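Local coordinates for protein fibrillarin-like rRNA/tRNA 2'-O-methyltransferase (Archaeoglobus fulgidus, PDB 1NT2) that methylates the 2'-hydroxyl of ribose in rRNA and tRNA at sites chosen by a guide RNA, using S-adenosylmethionine as methyl donor, at residues 153-164 and 201-210. Residues are numbered along the deposited sequence; the frame is centred on the assembly and turned at random.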
ATOM      1  N   GLU A 153      45.139  -2.970 -33.140  1.00 50.99           N
ATOM      2  CA  GLU A 153      46.429  -3.072 -32.444  1.00 52.74           C
ATOM      3  C   GLU A 153      47.338  -1.900 -32.759  1.00 52.54           C
ATOM      4  O   GLU A 153      47.613  -1.603 -33.921  1.00 52.41           O
ATOM      5  CB  GLU A 153      47.156  -4.379 -32.813  1.00 54.19           C
ATOM      6  CG  GLU A 153      47.043  -5.490 -31.759  1.00 55.79           C
ATOM      7  CD  GLU A 153      48.377  -6.192 -31.469  1.00 56.25           C
ATOM      8  OE1 GLU A 153      48.402  -7.087 -30.595  1.00 55.74           O
ATOM      9  OE2 GLU A 153      49.400  -5.850 -32.105  1.00 55.96           O
ATOM     10  N   LYS A 154      47.811  -1.251 -31.704  1.00 52.73           N
ATOM     11  CA  LYS A 154      48.685  -0.094 -31.830  1.00 54.11           C
ATOM     12  C   LYS A 154      47.843   1.117 -32.226  1.00 53.73           C
ATOM     13  O   LYS A 154      48.301   2.016 -32.934  1.00 54.51           O
ATOM     14  CB  LYS A 154      49.792  -0.349 -32.865  1.00 55.10           C
ATOM     15  CG  LYS A 154      51.077   0.435 -32.598  1.00 57.23           C
ATOM     16  CD  LYS A 154      51.660   0.088 -31.222  1.00 60.17           C
ATOM     17  CE  LYS A 154      52.827   1.001 -30.823  1.00 62.32           C
ATOM     18  NZ  LYS A 154      54.091   0.719 -31.566  1.00 62.71           N
ATOM     19  N   GLY A 155      46.596   1.116 -31.767  1.00 52.74           N
ATOM     20  CA  GLY A 155      45.698   2.219 -32.035  1.00 51.39           C
ATOM     21  C   GLY A 155      45.715   3.084 -30.791  1.00 50.98           C
ATOM     22  O   GLY A 155      46.176   2.644 -29.736  1.00 50.35           O
ATOM     23  N   GLU A 156      45.213   4.309 -30.892  1.00 50.32           N
ATOM     24  CA  GLU A 156      45.224   5.203 -29.745  1.00 50.42           C
ATOM     25  C   GLU A 156      43.842   5.708 -29.322  1.00 49.40           C
ATOM     26  O   GLU A 156      42.919   5.797 -30.136  1.00 48.28           O
ATOM     27  CB  GLU A 156      46.158   6.384 -30.038  1.00 52.60           C
ATOM     28  CG  GLU A 156      45.962   7.005 -31.421  1.00 55.69           C
ATOM     29  CD  GLU A 156      46.938   8.140 -31.717  1.00 56.92           C
ATOM     30  OE1 GLU A 156      48.159   7.879 -31.838  1.00 56.45           O
ATOM     31  OE2 GLU A 156      46.476   9.297 -31.831  1.00 57.50           O
ATOM     32  N   VAL A 157      43.710   6.030 -28.036  1.00 47.73           N
ATOM     33  CA  VAL A 157      42.450   6.534 -27.500  1.00 46.17           C
ATOM     34  C   VAL A 157      42.623   7.757 -26.614  1.00 44.32           C
ATOM     35  O   VAL A 157      43.662   7.954 -25.989  1.00 44.01           O
ATOM     36  CB  VAL A 157      41.681   5.461 -26.659  1.00 46.39           C
ATOM     37  CG1 VAL A 157      41.224   4.327 -27.549  1.00 46.79           C
ATOM     38  CG2 VAL A 157      42.552   4.947 -25.523  1.00 44.44           C
ATOM     39  N   VAL A 158      41.579   8.576 -26.586  1.00 42.84           N
ATOM     40  CA  VAL A 158      41.526   9.781 -25.770  1.00 40.45           C
ATOM     41  C   VAL A 158      40.196   9.643 -25.046  1.00 38.70           C
ATOM     42  O   VAL A 158      39.152   9.422 -25.668  1.00 37.81           O
ATOM     43  CB  VAL A 158      41.494  11.070 -26.624  1.00 39.78           C
ATOM     44  CG1 VAL A 158      41.717  12.274 -25.739  1.00 38.21           C
ATOM     45  CG2 VAL A 158      42.541  10.999 -27.719  1.00 40.00           C
ATOM     46  N   ILE A 159      40.228   9.754 -23.732  1.00 36.64           N
ATOM     47  CA  ILE A 159      39.008   9.605 -22.977  1.00 36.51           C
ATOM     48  C   ILE A 159      38.894  10.712 -21.948  1.00 37.39           C
ATOM     49  O   ILE A 159      39.823  10.948 -21.171  1.00 38.01           O
ATOM     50  CB  ILE A 159      38.981   8.229 -22.275  1.00 35.48           C
ATOM     51  CG1 ILE A 159      37.634   8.011 -21.582  1.00 35.11           C
ATOM     52  CG2 ILE A 159      40.136   8.133 -21.289  1.00 35.05           C
ATOM     53  CD1 ILE A 159      37.544   6.702 -20.800  1.00 34.42           C
ATOM     54  N   MET A 160      37.760  11.406 -21.955  1.00 36.97           N
ATOM     55  CA  MET A 160      37.536  12.474 -20.996  1.00 36.99           C
ATOM     56  C   MET A 160      36.870  11.853 -19.758  1.00 37.38           C
ATOM     57  O   MET A 160      36.054  10.934 -19.870  1.00 38.59           O
ATOM     58  CB  MET A 160      36.656  13.565 -21.612  1.00 37.26           C
ATOM     59  CG  MET A 160      37.188  14.173 -22.922  1.00 38.56           C
ATOM     60  SD  MET A 160      38.945  14.672 -22.941  1.00 38.63           S
ATOM     61  CE  MET A 160      39.020  15.721 -21.515  1.00 39.15           C
ATOM     62  N   VAL A 161      37.223  12.344 -18.578  1.00 36.78           N
ATOM     63  CA  VAL A 161      36.671  11.793 -17.346  1.00 36.82           C
ATOM     64  C   VAL A 161      36.211  12.848 -16.338  1.00 38.10           C
ATOM     65  O   VAL A 161      36.911  13.824 -16.063  1.00 39.12           O
ATOM     66  CB  VAL A 161      37.714  10.859 -16.665  1.00 34.89           C
ATOM     67  CG1 VAL A 161      37.232  10.400 -15.302  1.00 32.23           C
ATOM     68  CG2 VAL A 161      37.979   9.674 -17.556  1.00 33.85           C
ATOM     69  N   LYS A 162      35.021  12.644 -15.793  1.00 37.96           N
ATOM     70  CA  LYS A 162      34.481  13.544 -14.792  1.00 38.41           C
ATOM     71  C   LYS A 162      34.555  12.770 -13.491  1.00 40.37           C
ATOM     72  O   LYS A 162      33.743  11.876 -13.266  1.00 41.77           O
ATOM     73  CB  LYS A 162      33.028  13.883 -15.115  1.00 37.58           C
ATOM     74  CG  LYS A 162      32.321  14.695 -14.051  1.00 35.08           C
ATOM     75  CD  LYS A 162      31.011  15.235 -14.578  1.00 35.52           C
ATOM     76  CE  LYS A 162      30.250  15.969 -13.493  1.00 36.45           C
ATOM     77  NZ  LYS A 162      31.021  17.092 -12.895  1.00 35.70           N
ATOM     78  N   ALA A 163      35.536  13.095 -12.651  1.00 41.06           N
ATOM     79  CA  ALA A 163      35.707  12.414 -11.370  1.00 42.03           C
ATOM     80  C   ALA A 163      34.380  11.997 -10.730  1.00 42.89           C
ATOM     81  O   ALA A 163      34.144  10.807 -10.529  1.00 42.38           O
ATOM     82  CB  ALA A 163      36.492  13.298 -10.411  1.00 42.81           C
ATOM     83  N   ARG A 164      33.521  12.970 -10.422  1.00 43.90           N
ATOM     84  CA  ARG A 164      32.222  12.699  -9.801  1.00 45.97           C
ATOM     85  C   ARG A 164      31.383  11.639 -10.522  1.00 46.38           C
ATOM     86  O   ARG A 164      30.613  10.913  -9.896  1.00 46.17           O
ATOM     87  CB  ARG A 164      31.391  13.979  -9.713  1.00 47.99           C
ATOM     88  CG  ARG A 164      32.143  15.193  -9.253  1.00 51.84           C
ATOM     89  CD  ARG A 164      31.179  16.240  -8.717  1.00 55.51           C
ATOM     90  NE  ARG A 164      30.848  15.993  -7.315  1.00 58.84           N
ATOM     91  CZ  ARG A 164      31.729  16.061  -6.314  1.00 61.13           C
ATOM     92  NH1 ARG A 164      32.999  16.372  -6.557  1.00 61.95           N
ATOM     93  NH2 ARG A 164      31.341  15.815  -5.066  1.00 62.32           N
ATOM     94  N   ASP A 201      36.204  19.899 -13.756  1.00 59.83           N
ATOM     95  CA  ASP A 201      35.916  18.594 -13.159  1.00 61.13           C
ATOM     96  C   ASP A 201      36.427  17.423 -14.004  1.00 61.17           C
ATOM     97  O   ASP A 201      36.454  16.282 -13.542  1.00 61.64           O
ATOM     98  CB  ASP A 201      34.403  18.453 -12.933  1.00 63.68           C
ATOM     99  CG  ASP A 201      34.052  17.499 -11.780  1.00 65.28           C
ATOM    100  OD1 ASP A 201      34.490  16.325 -11.811  1.00 65.19           O
ATOM    101  OD2 ASP A 201      33.327  17.932 -10.847  1.00 64.06           O
ATOM    102  N   HIS A 202      36.838  17.708 -15.238  1.00 60.26           N
ATOM    103  CA  HIS A 202      37.337  16.677 -16.146  1.00 58.37           C
ATOM    104  C   HIS A 202      38.872  16.619 -16.252  1.00 57.37           C
ATOM    105  O   HIS A 202      39.569  17.545 -15.843  1.00 57.46           O
ATOM    106  CB  HIS A 202      36.746  16.903 -17.545  1.00 58.12           C
ATOM    107  CG  HIS A 202      35.259  16.742 -17.614  1.00 57.65           C
ATOM    108  ND1 HIS A 202      34.389  17.570 -16.939  1.00 57.99           N
ATOM    109  CD2 HIS A 202      34.488  15.849 -18.282  1.00 57.73           C
ATOM    110  CE1 HIS A 202      33.146  17.194 -17.189  1.00 59.10           C
ATOM    111  NE2 HIS A 202      33.178  16.151 -18.000  1.00 57.85           N
ATOM    112  N   ILE A 203      39.386  15.515 -16.799  1.00 56.31           N
ATOM    113  CA  ILE A 203      40.824  15.321 -17.028  1.00 54.93           C
ATOM    114  C   ILE A 203      40.973  14.375 -18.211  1.00 53.55           C
ATOM    115  O   ILE A 203      40.307  13.348 -18.256  1.00 53.90           O
ATOM    116  CB  ILE A 203      41.553  14.702 -15.814  1.00 55.74           C
ATOM    117  CG1 ILE A 203      43.057  14.665 -16.101  1.00 55.44           C
ATOM    118  CG2 ILE A 203      41.048  13.285 -15.549  1.00 56.11           C
ATOM    119  CD1 ILE A 203      43.912  14.280 -14.922  1.00 55.96           C
ATOM    120  N   PHE A 204      41.834  14.713 -19.169  1.00 52.50           N
ATOM    121  CA  PHE A 204      42.016  13.871 -20.351  1.00 51.53           C
ATOM    122  C   PHE A 204      43.173  12.892 -20.208  1.00 52.17           C
ATOM    123  O   PHE A 204      44.246  13.230 -19.704  1.00 52.95           O
ATOM    124  CB  PHE A 204      42.238  14.736 -21.590  1.00 49.97           C
ATOM    125  CG  PHE A 204      43.637  15.282 -21.707  1.00 51.19           C
ATOM    126  CD1 PHE A 204      44.607  14.600 -22.439  1.00 50.79           C
ATOM    127  CD2 PHE A 204      43.997  16.465 -21.064  1.00 50.81           C
ATOM    128  CE1 PHE A 204      45.908  15.085 -22.526  1.00 49.76           C
ATOM    129  CE2 PHE A 204      45.297  16.959 -21.145  1.00 48.96           C
ATOM    130  CZ  PHE A 204      46.250  16.268 -21.878  1.00 49.96           C
ATOM    131  N   ILE A 205      42.949  11.667 -20.657  1.00 52.31           N
ATOM    132  CA  ILE A 205      43.976  10.649 -20.584  1.00 52.90           C
ATOM    133  C   ILE A 205      44.210  10.140 -21.997  1.00 54.54           C
ATOM    134  O   ILE A 205      43.296   9.615 -22.632  1.00 54.91           O
ATOM    135  CB  ILE A 205      43.535   9.449 -19.718  1.00 52.50           C
ATOM    136  CG1 ILE A 205      42.902   9.918 -18.412  1.00 51.37           C
ATOM    137  CG2 ILE A 205      44.737   8.591 -19.381  1.00 53.25           C
ATOM    138  CD1 ILE A 205      42.415   8.769 -17.539  1.00 49.37           C
ATOM    139  N   HIS A 206      45.428  10.316 -22.500  1.00 56.50           N
ATOM    140  CA  HIS A 206      45.761   9.838 -23.836  1.00 57.97           C
ATOM    141  C   HIS A 206      46.504   8.535 -23.627  1.00 60.77           C
ATOM    142  O   HIS A 206      47.291   8.415 -22.686  1.00 61.92           O
ATOM    143  CB  HIS A 206      46.669  10.817 -24.571  1.00 55.00           C
ATOM    144  CG  HIS A 206      46.926  10.436 -25.993  1.00 53.07           C
ATOM    145  ND1 HIS A 206      48.180  10.468 -26.559  1.00 52.56           N
ATOM    146  CD2 HIS A 206      46.082  10.024 -26.970  1.00 52.81           C
ATOM    147  CE1 HIS A 206      48.100  10.092 -27.823  1.00 53.04           C
ATOM    148  NE2 HIS A 206      46.837   9.816 -28.098  1.00 52.08           N
ATOM    149  N   ALA A 207      46.257   7.560 -24.494  1.00 63.68           N
ATOM    150  CA  ALA A 207      46.916   6.267 -24.365  1.00 66.68           C
ATOM    151  C   ALA A 207      46.662   5.370 -25.566  1.00 68.65           C
ATOM    152  O   ALA A 207      45.922   5.728 -26.481  1.00 68.58           O
ATOM    153  CB  ALA A 207      46.448   5.572 -23.086  1.00 66.28           C
ATOM    154  N   TYR A 208      47.281   4.197 -25.558  1.00 71.57           N
ATOM    155  CA  TYR A 208      47.113   3.261 -26.650  1.00 75.13           C
ATOM    156  C   TYR A 208      47.425   1.848 -26.186  1.00 76.59           C
ATOM    157  O   TYR A 208      48.079   1.652 -25.158  1.00 76.39           O
ATOM    158  CB  TYR A 208      48.022   3.658 -27.818  1.00 77.05           C
ATOM    159  CG  TYR A 208      49.499   3.421 -27.586  1.00 79.77           C
ATOM    160  CD1 TYR A 208      50.132   2.295 -28.114  1.00 81.39           C
ATOM    161  CD2 TYR A 208      50.263   4.318 -26.841  1.00 80.77           C
ATOM    162  CE1 TYR A 208      51.492   2.065 -27.906  1.00 83.01           C
ATOM    163  CE2 TYR A 208      51.628   4.097 -26.626  1.00 82.83           C
ATOM    164  CZ  TYR A 208      52.235   2.966 -27.160  1.00 83.68           C
ATOM    165  OH  TYR A 208      53.575   2.722 -26.941  1.00 83.66           O
ATOM    166  N   ARG A 209      46.940   0.868 -26.939  1.00 77.88           N
ATOM    167  CA  ARG A 209      47.177  -0.522 -26.605  1.00 79.81           C
ATOM    168  C   ARG A 209      48.134  -1.140 -27.607  1.00 81.02           C
ATOM    169  O   ARG A 209      47.914  -1.077 -28.819  1.00 79.97           O
ATOM    170  CB  ARG A 209      45.866  -1.307 -26.599  1.00 80.88           C
ATOM    171  CG  ARG A 209      45.108  -1.274 -27.913  1.00 83.25           C
ATOM    172  CD  ARG A 209      43.982  -2.301 -27.919  1.00 84.50           C
ATOM    173  NE  ARG A 209      44.499  -3.662 -28.035  1.00 85.67           N
ATOM    174  CZ  ARG A 209      43.775  -4.759 -27.841  1.00 85.74           C
ATOM    175  NH1 ARG A 209      42.490  -4.661 -27.515  1.00 85.35           N
ATOM    176  NH2 ARG A 209      44.335  -5.954 -27.974  1.00 85.44           N
ATOM    177  N   PHE A 210      49.205  -1.730 -27.086  1.00 83.38           N
ATOM    178  CA  PHE A 210      50.219  -2.379 -27.910  1.00 85.90           C
ATOM    179  C   PHE A 210      49.736  -3.796 -28.238  1.00 87.66           C
ATOM    180  O   PHE A 210      48.613  -4.154 -27.807  1.00 88.27           O
ATOM    181  CB  PHE A 210      51.553  -2.440 -27.149  1.00 85.38           C
ATOM    182  CG  PHE A 210      52.753  -2.050 -27.977  1.00 84.33           C
ATOM    183  CD1 PHE A 210      53.084  -2.755 -29.128  1.00 83.46           C
ATOM    184  CD2 PHE A 210      53.558  -0.977 -27.597  1.00 84.52           C
ATOM    185  CE1 PHE A 210      54.196  -2.399 -29.890  1.00 83.60           C
ATOM    186  CE2 PHE A 210      54.673  -0.611 -28.352  1.00 84.17           C
ATOM    187  CZ  PHE A 210      54.994  -1.325 -29.502  1.00 83.97           C
ATOM    188  OXT PHE A 210      50.484  -4.534 -28.918  1.00 90.05           O
TER
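Val157 N gives its hydrogen almost straight to Ala207 O, at 2.7 Å and 175°, and Ala207 N answers by bonding Val157 O. In the Rossmann-like fold of S-adenosylmethionine-dependent methyltransferases, strand 202-209 is inserted antiparallel between strands 155-162 and 188-194, while the other edge of 155-162 pairs in parallel with 127-132. The reciprocal exchange recurs at Ile159 and Ile205, where Ile159 N lies 3.3 Å from Ile205 O.

On the face of Val157, Ile159 and Ile205, beta-branched side chains suit the extended strands. Ile159 CG2 packs 4.0 Å from Ile205 CB, the two side chains pointing the same way, and Ile205 continues onto Leu180 and Met183 of helix 172-184. The face of Val158, Met160, Phe204 and His206 meets helix 42-48 and His51 instead. There Met160, bent at chi2 (-48°) and chi3, brings CE against Phe204 CB, and its side chain also touches Asp133, a residue predicted to bind S-adenosylmethionine.

Where strand 155-162 finishes, Lys162 does two jobs. Its CB sits over one face of the His202 ring, offset toward the rim, in a CH-pi contact that suits a flat ring to an aliphatic chain, while NZ reaches 3.2 Å from Asp201 OD2 in a salt bridge. The His202 side chain comes within about 5 Å of the bound S-adenosylmethionine. An alanine here would probably open a gap beside the Lys162 methylenes, leaving the lysine held mainly by Asp201. At the opposite end, beside the C-terminus, Lys154 CE lies over one face of the Phe210 ring, 3.6 Å from its centroid.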